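Local coordinates for protein fructose 1-phosphate kinase (Staphylococcus aureus, PDB 2JG5) that probably phosphorylates fructose 1-phosphate or tagatose 6-phosphate with ATP to give the corresponding 1,6-bisphosphate, as a pfkB-family sugar kinase, at residues 8-19 against 87-95; 250-258 against 266-274. One frame throughout, in Å; residues are numbered along the deposited sequence.

Contact 1: 8-19 against 87-95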
loop_
_atom_site.group_PDB
_atom_site.type_symbol
_atom_site.label_atom_id
_atom_site.label_comp_id
_atom_site.label_asym_id
_atom_site.label_seq_id
_atom_site.Cartn_x
_atom_site.Cartn_y
_atom_site.Cartn_z
ATOM N N ASN A 8 -9.290 -11.509 7.991
ATOM C CA ASN A 8 -8.863 -10.666 6.898
ATOM C C ASN A 8 -8.328 -9.304 7.405
ATOM O O ASN A 8 -8.852 -8.249 7.048
ATOM C CB ASN A 8 -10.040 -10.484 5.913
ATOM C CG ASN A 8 -9.628 -9.834 4.604
ATOM O OD1 ASN A 8 -8.443 -9.725 4.299
ATOM N ND2 ASN A 8 -10.610 -9.392 3.826
ATOM N N PRO A 9 -7.276 -9.324 8.241
ATOM C CA PRO A 9 -6.741 -8.068 8.769
ATOM C C PRO A 9 -6.263 -7.109 7.674
ATOM O O PRO A 9 -6.057 -7.506 6.518
ATOM C CB PRO A 9 -5.546 -8.532 9.606
ATOM C CG PRO A 9 -5.198 -9.874 9.059
ATOM C CD PRO A 9 -6.502 -10.484 8.726
ATOM N N SER A 10 -6.064 -5.853 8.036
ATOM C CA SER A 10 -5.753 -4.868 7.022
ATOM C C SER A 10 -4.705 -3.878 7.442
ATOM O O SER A 10 -4.542 -3.580 8.626
ATOM C CB SER A 10 -7.017 -4.094 6.648
ATOM O OG SER A 10 -7.613 -3.561 7.807
ATOM N N ILE A 11 -3.984 -3.372 6.456
ATOM C CA ILE A 11 -3.390 -2.066 6.611
ATOM C C ILE A 11 -4.483 -1.083 6.209
ATOM O O ILE A 11 -5.094 -1.188 5.133
ATOM C CB ILE A 11 -2.109 -1.878 5.779
ATOM C CG1 ILE A 11 -1.097 -2.956 6.145
ATOM C CG2 ILE A 11 -1.498 -0.478 6.023
ATOM C CD1 ILE A 11 0.144 -2.961 5.293
ATOM N N ASP A 12 -4.768 -0.160 7.110
ATOM C CA ASP A 12 -5.656 0.926 6.797
ATOM C C ASP A 12 -4.797 2.104 6.340
ATOM O O ASP A 12 -4.220 2.829 7.139
ATOM C CB ASP A 12 -6.539 1.245 7.998
ATOM C CG ASP A 12 -7.396 0.050 8.422
ATOM O OD1 ASP A 12 -7.541 -0.895 7.620
ATOM O OD2 ASP A 12 -7.936 0.056 9.550
ATOM N N TYR A 13 -4.693 2.242 5.024
ATOM C CA TYR A 13 -3.935 3.317 4.411
ATOM C C TYR A 13 -4.785 4.597 4.364
ATOM O O TYR A 13 -5.643 4.770 3.494
ATOM C CB TYR A 13 -3.460 2.873 3.025
ATOM C CG TYR A 13 -2.534 3.830 2.313
ATOM C CD1 TYR A 13 -1.733 4.729 3.024
ATOM C CD2 TYR A 13 -2.441 3.821 0.923
ATOM C CE1 TYR A 13 -0.880 5.604 2.363
ATOM C CE2 TYR A 13 -1.588 4.697 0.247
ATOM C CZ TYR A 13 -0.812 5.584 0.974
ATOM O OH TYR A 13 0.041 6.433 0.326
ATOM N N VAL A 14 -4.545 5.478 5.330
ATOM C CA VAL A 14 -5.311 6.706 5.454
ATOM C C VAL A 14 -4.641 7.819 4.645
ATOM O O VAL A 14 -3.459 8.097 4.828
ATOM C CB VAL A 14 -5.501 7.123 6.928
ATOM C CG1 VAL A 14 -6.255 8.433 7.010
ATOM C CG2 VAL A 14 -6.254 6.041 7.703
ATOM N N ILE A 15 -5.407 8.427 3.741
ATOM C CA ILE A 15 -4.887 9.432 2.827
ATOM C C ILE A 15 -5.677 10.725 2.966
ATOM O O ILE A 15 -6.897 10.753 2.756
ATOM C CB ILE A 15 -4.920 8.952 1.349
ATOM C CG1 ILE A 15 -4.219 7.594 1.195
ATOM C CG2 ILE A 15 -4.282 10.000 0.438
ATOM C CD1 ILE A 15 -4.435 6.931 -0.155
ATOM N N PHE A 16 -4.979 11.788 3.347
ATOM C CA PHE A 16 -5.583 13.096 3.403
ATOM C C PHE A 16 -5.302 13.777 2.091
ATOM O O PHE A 16 -4.144 13.835 1.648
ATOM C CB PHE A 16 -5.021 13.922 4.561
ATOM C CG PHE A 16 -5.453 13.437 5.916
ATOM C CD1 PHE A 16 -4.869 12.303 6.485
ATOM C CD2 PHE A 16 -6.435 14.111 6.625
ATOM C CE1 PHE A 16 -5.270 11.851 7.737
ATOM C CE2 PHE A 16 -6.842 13.662 7.881
ATOM C CZ PHE A 16 -6.254 12.532 8.440
ATOM N N THR A 17 -6.370 14.286 1.474
ATOM C CA THR A 17 -6.286 15.006 0.207
ATOM C C THR A 17 -7.512 15.882 0.036
ATOM O O THR A 17 -8.634 15.459 0.334
ATOM C CB THR A 17 -6.092 14.034 -1.004
ATOM O OG1 THR A 17 -5.644 14.767 -2.150
ATOM C CG2 THR A 17 -7.367 13.249 -1.328
ATOM N N ASN A 18 -7.284 17.108 -0.430
ATOM C CA ASN A 18 -8.338 18.109 -0.606
ATOM C C ASN A 18 -8.963 18.089 -2.004
ATOM O O ASN A 18 -8.272 17.819 -2.984
ATOM C CB ASN A 18 -7.766 19.501 -0.316
ATOM C CG ASN A 18 -8.834 20.554 -0.234
ATOM O OD1 ASN A 18 -8.999 21.364 -1.153
ATOM N ND2 ASN A 18 -9.586 20.545 0.858
ATOM N N ASP A 19 -10.259 18.417 -2.081
ATOM C CA ASP A 19 -11.021 18.478 -3.345
ATOM C C ASP A 19 -10.797 17.188 -4.176
ATOM O O ASP A 19 -10.290 17.248 -5.302
ATOM C CB ASP A 19 -10.652 19.733 -4.185
ATOM C CG ASP A 19 -11.421 21.015 -3.773
ATOM O OD1 ASP A 19 -12.673 20.999 -3.659
ATOM O OD2 ASP A 19 -10.766 22.074 -3.606
ATOM N N THR A 87 -1.418 -9.578 2.843
ATOM C CA THR A 87 -2.439 -9.002 3.711
ATOM C C THR A 87 -2.974 -7.769 2.989
ATOM O O THR A 87 -2.205 -7.041 2.347
ATOM C CB THR A 87 -1.848 -8.641 5.089
ATOM O OG1 THR A 87 -1.579 -9.848 5.818
ATOM C CG2 THR A 87 -2.805 -7.787 5.895
ATOM N N ARG A 88 -4.283 -7.548 3.054
ATOM C CA ARG A 88 -4.886 -6.465 2.257
ATOM C C ARG A 88 -4.523 -5.070 2.736
ATOM O O ARG A 88 -4.189 -4.868 3.915
ATOM C CB ARG A 88 -6.405 -6.609 2.147
ATOM C CG ARG A 88 -7.138 -6.627 3.467
ATOM C CD ARG A 88 -8.627 -6.613 3.251
ATOM N NE ARG A 88 -9.322 -6.847 4.503
ATOM C CZ ARG A 88 -10.580 -6.511 4.759
ATOM N NH1 ARG A 88 -11.315 -5.885 3.849
ATOM N NH2 ARG A 88 -11.099 -6.796 5.943
ATOM N N ILE A 89 -4.589 -4.133 1.790
ATOM C CA ILE A 89 -4.474 -2.709 2.059
ATOM C C ILE A 89 -5.794 -2.025 1.714
ATOM O O ILE A 89 -6.184 -1.927 0.551
ATOM C CB ILE A 89 -3.306 -2.018 1.279
ATOM C CG1 ILE A 89 -1.949 -2.690 1.598
ATOM C CG2 ILE A 89 -3.256 -0.557 1.665
ATOM C CD1 ILE A 89 -0.747 -2.200 0.726
ATOM N N ASN A 90 -6.475 -1.566 2.752
ATOM C CA ASN A 90 -7.712 -0.847 2.614
ATOM C C ASN A 90 -7.407 0.637 2.551
ATOM O O ASN A 90 -6.509 1.108 3.243
ATOM C CB ASN A 90 -8.594 -1.141 3.819
ATOM C CG ASN A 90 -9.057 -2.576 3.860
ATOM O OD1 ASN A 90 -8.841 -3.338 2.918
ATOM N ND2 ASN A 90 -9.705 -2.957 4.961
ATOM N N VAL A 91 -8.130 1.366 1.708
ATOM C CA VAL A 91 -7.878 2.800 1.538
ATOM C C VAL A 91 -8.992 3.653 2.154
ATOM O O VAL A 91 -10.163 3.400 1.926
ATOM C CB VAL A 91 -7.633 3.177 0.056
ATOM C CG1 VAL A 91 -7.379 4.672 -0.090
ATOM C CG2 VAL A 91 -6.449 2.402 -0.501
ATOM N N LYS A 92 -8.606 4.652 2.945
ATOM C CA LYS A 92 -9.544 5.594 3.546
ATOM C C LYS A 92 -9.198 6.993 3.052
ATOM O O LYS A 92 -8.151 7.534 3.416
ATOM C CB LYS A 92 -9.453 5.551 5.084
ATOM C CG LYS A 92 -9.249 4.150 5.705
ATOM C CD LYS A 92 -10.462 3.250 5.502
ATOM C CE LYS A 92 -10.121 1.761 5.686
ATOM N NZ LYS A 92 -11.341 0.878 5.675
ATOM N N LEU A 93 -10.060 7.568 2.216
ATOM C CA LEU A 93 -9.830 8.908 1.658
ATOM C C LEU A 93 -10.506 9.991 2.485
ATOM O O LEU A 93 -11.741 10.117 2.509
ATOM C CB LEU A 93 -10.290 9.002 0.200
ATOM C CG LEU A 93 -9.680 8.054 -0.831
ATOM C CD1 LEU A 93 -10.296 8.311 -2.190
ATOM C CD2 LEU A 93 -8.159 8.188 -0.889
ATOM N N LYS A 94 -9.684 10.779 3.162
ATOM C CA LYS A 94 -10.204 11.838 4.004
ATOM C C LYS A 94 -10.073 13.196 3.318
ATOM O O LYS A 94 -9.004 13.811 3.332
ATOM C CB LYS A 94 -9.532 11.813 5.382
ATOM C CG LYS A 94 -9.681 10.473 6.129
ATOM C CD LYS A 94 -9.099 10.526 7.536
ATOM C CE LYS A 94 -9.940 11.386 8.477
ATOM N NZ LYS A 94 -9.151 11.864 9.661
ATOM N N THR A 95 -11.166 13.626 2.686
ATOM C CA THR A 95 -11.322 14.987 2.170
ATOM C C THR A 95 -12.258 15.713 3.127
ATOM O O THR A 95 -12.046 15.686 4.338
ATOM C CB THR A 95 -11.933 15.007 0.746
ATOM O OG1 THR A 95 -11.208 14.115 -0.105
ATOM C CG2 THR A 95 -11.898 16.429 0.145
HETATM O O HOH W 1 -5.994 -9.429 4.796
#

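Contact 2: 250-258 against 266-274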
loop_
_atom_site.group_PDB
_atom_site.type_symbol
_atom_site.label_atom_id
_atom_site.label_comp_id
_atom_site.label_asym_id
_atom_site.label_seq_id
_atom_site.Cartn_x
_atom_site.Cartn_y
_atom_site.Cartn_z
ATOM N N SER A 250 -14.640 -1.728 20.198
ATOM C CA SER A 250 -14.281 -1.162 21.492
ATOM C C SER A 250 -15.255 -1.579 22.582
ATOM O O SER A 250 -14.849 -1.821 23.715
ATOM C CB SER A 250 -14.228 0.360 21.392
ATOM O OG SER A 250 -13.250 0.758 20.454
ATOM N N THR A 251 -16.534 -1.666 22.225
ATOM C CA THR A 251 -17.576 -2.191 23.101
ATOM C C THR A 251 -17.256 -3.646 23.471
ATOM O O THR A 251 -17.278 -4.010 24.654
ATOM C CB THR A 251 -18.966 -2.102 22.430
ATOM O OG1 THR A 251 -19.239 -0.737 22.073
ATOM C CG2 THR A 251 -20.082 -2.611 23.359
ATOM N N VAL A 252 -16.954 -4.467 22.462
ATOM C CA VAL A 252 -16.601 -5.860 22.707
ATOM C C VAL A 252 -15.370 -5.950 23.623
ATOM O O VAL A 252 -15.396 -6.674 24.602
ATOM C CB VAL A 252 -16.375 -6.639 21.397
ATOM C CG1 VAL A 252 -15.614 -7.957 21.673
ATOM C CG2 VAL A 252 -17.690 -6.903 20.692
ATOM N N ALA A 253 -14.318 -5.187 23.311
ATOM C CA ALA A 253 -13.095 -5.150 24.136
ATOM C C ALA A 253 -13.353 -4.684 25.578
ATOM O O ALA A 253 -12.777 -5.216 26.508
ATOM C CB ALA A 253 -12.011 -4.276 23.471
ATOM N N GLY A 254 -14.204 -3.681 25.751
ATOM C CA GLY A 254 -14.577 -3.206 27.087
ATOM C C GLY A 254 -15.210 -4.292 27.936
ATOM O O GLY A 254 -14.875 -4.451 29.118
ATOM N N MET A 255 -16.114 -5.055 27.323
ATOM C CA MET A 255 -16.851 -6.105 28.025
ATOM C C MET A 255 -15.934 -7.252 28.417
ATOM O O MET A 255 -15.965 -7.714 29.561
ATOM C CB MET A 255 -18.011 -6.620 27.166
ATOM C CG MET A 255 -18.932 -7.593 27.904
ATOM S SD MET A 255 -20.004 -6.769 29.118
ATOM C CE MET A 255 -20.705 -8.203 29.937
ATOM N N VAL A 256 -15.116 -7.705 27.465
ATOM C CA VAL A 256 -14.155 -8.767 27.734
ATOM C C VAL A 256 -13.162 -8.346 28.819
ATOM O O VAL A 256 -12.946 -9.100 29.765
ATOM C CB VAL A 256 -13.418 -9.230 26.458
ATOM C CG1 VAL A 256 -12.404 -10.294 26.799
ATOM C CG2 VAL A 256 -14.418 -9.766 25.425
ATOM N N ALA A 257 -12.599 -7.137 28.706
ATOM C CA ALA A 257 -11.623 -6.653 29.692
ATOM C C ALA A 257 -12.213 -6.627 31.101
ATOM O O ALA A 257 -11.536 -7.011 32.057
ATOM C CB ALA A 257 -11.096 -5.301 29.329
ATOM N N GLY A 258 -13.467 -6.177 31.207
ATOM C CA GLY A 258 -14.208 -6.153 32.473
ATOM C C GLY A 258 -14.302 -7.528 33.120
ATOM O O GLY A 258 -13.892 -7.697 34.266
ATOM N N GLU A 266 -22.444 -5.922 35.377
ATOM C CA GLU A 266 -22.928 -4.541 35.258
ATOM C C GLU A 266 -21.820 -3.538 34.952
ATOM O O GLU A 266 -21.954 -2.709 34.048
ATOM C CB GLU A 266 -23.655 -4.097 36.540
ATOM C CG GLU A 266 -25.016 -4.732 36.771
ATOM C CD GLU A 266 -24.946 -6.069 37.519
ATOM O OE1 GLU A 266 -23.832 -6.555 37.818
ATOM O OE2 GLU A 266 -26.025 -6.635 37.813
ATOM N N LYS A 267 -20.737 -3.597 35.720
ATOM C CA LYS A 267 -19.639 -2.659 35.540
ATOM C C LYS A 267 -18.834 -2.960 34.287
ATOM O O LYS A 267 -18.362 -2.035 33.618
ATOM C CB LYS A 267 -18.752 -2.626 36.779
ATOM C CG LYS A 267 -19.436 -1.992 37.981
ATOM C CD LYS A 267 -19.345 -0.486 37.916
ATOM C CE LYS A 267 -20.301 0.174 38.880
ATOM N NZ LYS A 267 -19.770 1.505 39.249
ATOM N N ALA A 268 -18.689 -4.248 33.972
ATOM C CA ALA A 268 -18.043 -4.684 32.727
ATOM C C ALA A 268 -18.807 -4.130 31.536
ATOM O O ALA A 268 -18.207 -3.637 30.577
ATOM C CB ALA A 268 -17.973 -6.189 32.658
ATOM N N PHE A 269 -20.136 -4.196 31.622
ATOM C CA PHE A 269 -21.036 -3.683 30.585
ATOM C C PHE A 269 -20.915 -2.164 30.477
ATOM O O PHE A 269 -20.780 -1.631 29.370
ATOM C CB PHE A 269 -22.478 -4.122 30.866
ATOM C CG PHE A 269 -23.482 -3.684 29.816
ATOM C CD1 PHE A 269 -23.271 -3.947 28.458
ATOM C CD2 PHE A 269 -24.662 -3.048 30.198
ATOM C CE1 PHE A 269 -24.211 -3.553 27.497
ATOM C CE2 PHE A 269 -25.613 -2.668 29.245
ATOM C CZ PHE A 269 -25.382 -2.912 27.897
ATOM N N GLN A 270 -20.948 -1.483 31.624
ATOM C CA GLN A 270 -20.655 -0.048 31.700
ATOM C C GLN A 270 -19.331 0.318 31.008
ATOM O O GLN A 270 -19.284 1.265 30.213
ATOM C CB GLN A 270 -20.602 0.404 33.160
ATOM C CG GLN A 270 -20.668 1.900 33.337
ATOM C CD GLN A 270 -20.282 2.343 34.730
ATOM O OE1 GLN A 270 -19.393 1.760 35.361
ATOM N NE2 GLN A 270 -20.930 3.383 35.211
ATOM N N GLN A 271 -18.269 -0.428 31.324
ATOM C CA GLN A 271 -16.964 -0.270 30.675
ATOM C C GLN A 271 -17.079 -0.469 29.158
ATOM O O GLN A 271 -16.509 0.291 28.380
ATOM C CB GLN A 271 -15.947 -1.255 31.273
ATOM C CG GLN A 271 -14.600 -1.302 30.569
ATOM C CD GLN A 271 -13.468 -1.579 31.523
ATOM O OE1 GLN A 271 -12.974 -0.672 32.192
ATOM N NE2 GLN A 271 -13.039 -2.841 31.595
ATOM N N ALA A 272 -17.848 -1.484 28.762
ATOM C CA ALA A 272 -18.103 -1.814 27.370
ATOM C C ALA A 272 -18.708 -0.639 26.599
ATOM O O ALA A 272 -18.205 -0.267 25.532
ATOM C CB ALA A 272 -18.991 -3.038 27.284
ATOM N N VAL A 273 -19.765 -0.043 27.159
ATOM C CA VAL A 273 -20.451 1.101 26.542
ATOM C C VAL A 273 -19.589 2.375 26.539
ATOM O O VAL A 273 -19.578 3.129 25.555
ATOM C CB VAL A 273 -21.872 1.330 27.152
ATOM C CG1 VAL A 273 -22.496 2.589 26.617
ATOM C CG2 VAL A 273 -22.784 0.138 26.836
ATOM N N ALA A 274 -18.859 2.601 27.629
ATOM C CA ALA A 274 -17.898 3.714 27.696
ATOM C C ALA A 274 -16.877 3.623 26.569
ATOM O O ALA A 274 -16.605 4.618 25.904
ATOM C CB ALA A 274 -17.182 3.742 29.045
#

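Contact 1: 8-19 against 87-95
I15 and V91 meet where two parallel strands, 10-16 and 88-94, pair in the middle of the four-stranded lid sheet of this pfkB-family kinase. On the face carrying I11, Y13 and I15, the bumps are branched. I15 CD1 fills the hollow between V91 CG1, at 3.7 Å, and L93 CD2. Two residues earlier on each strand, I89 CG2 presses on Y13 CB. I15 CG1 lies over the centre of one face of the Y13 ring, whose OH bonds to I89 O of the second subunit. This face is therefore part of the dimer interface.

The other face is mixed: long lysine chains lie on V14 and F16. K94 runs beside F16, with its CB over one face of the ring. Its CD sinks into the notch between V14 CG1 and F16 CZ, 3.6 Å from each. A bend at chi3 (71°) then brings NZ to the rim of the same ring. K92 CG leans on V14 CG2, while its NZ goes on to a salt bridge with E100. N90 ND2 lies 3.4 Å from S10 CB.

Near N8 the guanidinium of R88 is a flat plate between two amides, N8 over one face and N90 ND2 over the opposite one. The N8 amide is tilted only 17° from it. R88 also grips N8 O side-on with NE and NH2, each at 2.9 Å and in the guanidinium plane. A water ties N8 OD1, P9 O and R88 N together. At the far end the T95 hydroxyl OG1 donates to T17 O at 2.9 Å.

Contact 2: 250-258 against 266-274
The carbonyl oxygen G254 O takes two N-H groups. One is the helical bond from G258 N, at 3.1 Å. The other crosses to the next helix: Q271 NE2 reaches it at 3.5 Å, a weak bond. These segments form an antiparallel helical hairpin of the pfkB (ribokinase-like) fold, made from helices 247-260 and 265-280. The axes of segments 250-258 and 266-274 come within 6.8 Å, at 154° between their directions. Such close packing rests on a GxxxG pattern in the first helix, G254 and G258, set against small residues of the second.

G254 CA lies directly against A272 CA. G258 CA takes the methyl A268 CB at 3.8 Å. A272 CB sits in the groove beside the first helix, touching T251 O, M255 N and M255 CB.

M255 closes one flank. Its CG is anti to the backbone N (chi1 -173°), and a bend at chi2 lays SD along the second helix. SD rests 3.6 Å from F269 CA and at the edge of the F269 ring. V273 CG2 lies over one face of that ring. F269 and V273 also pack on A223 and A234 of the neighbouring sheet.

The other flank belongs to Q271. Its CG lies 3.5 Å from G254 O, and its NE2 faces A257 CB. The amide is held from its other end too, because OE1 accepts from K295 NZ. Toward the start of the first helix, T251 OG1 bonds back to S247 O. T251 CA points its hydrogen at A272 O, 3.2 Å away, in a CA-H...O contact.

How the contacts relate
Contact 1 and contact 2 lie on opposite sides of the chain's centre. Their centres are 28 Å apart, and their nearest atoms about 12 Å, so they do not touch. Contact 1 belongs to the lid sheet, where it also meets the second subunit; contact 2 belongs to the main body, and no other chain reaches it. In pfkB-family kinases such a lid closes over the sugar site. The helix that carries 250-258 has a G-x-G-D sequence at its N-terminal end; in relatives the backbone N-H groups there form the anion hole. Contact 1 is thus in the lid, and contact 2 involves the helix that begins at the probable anion hole.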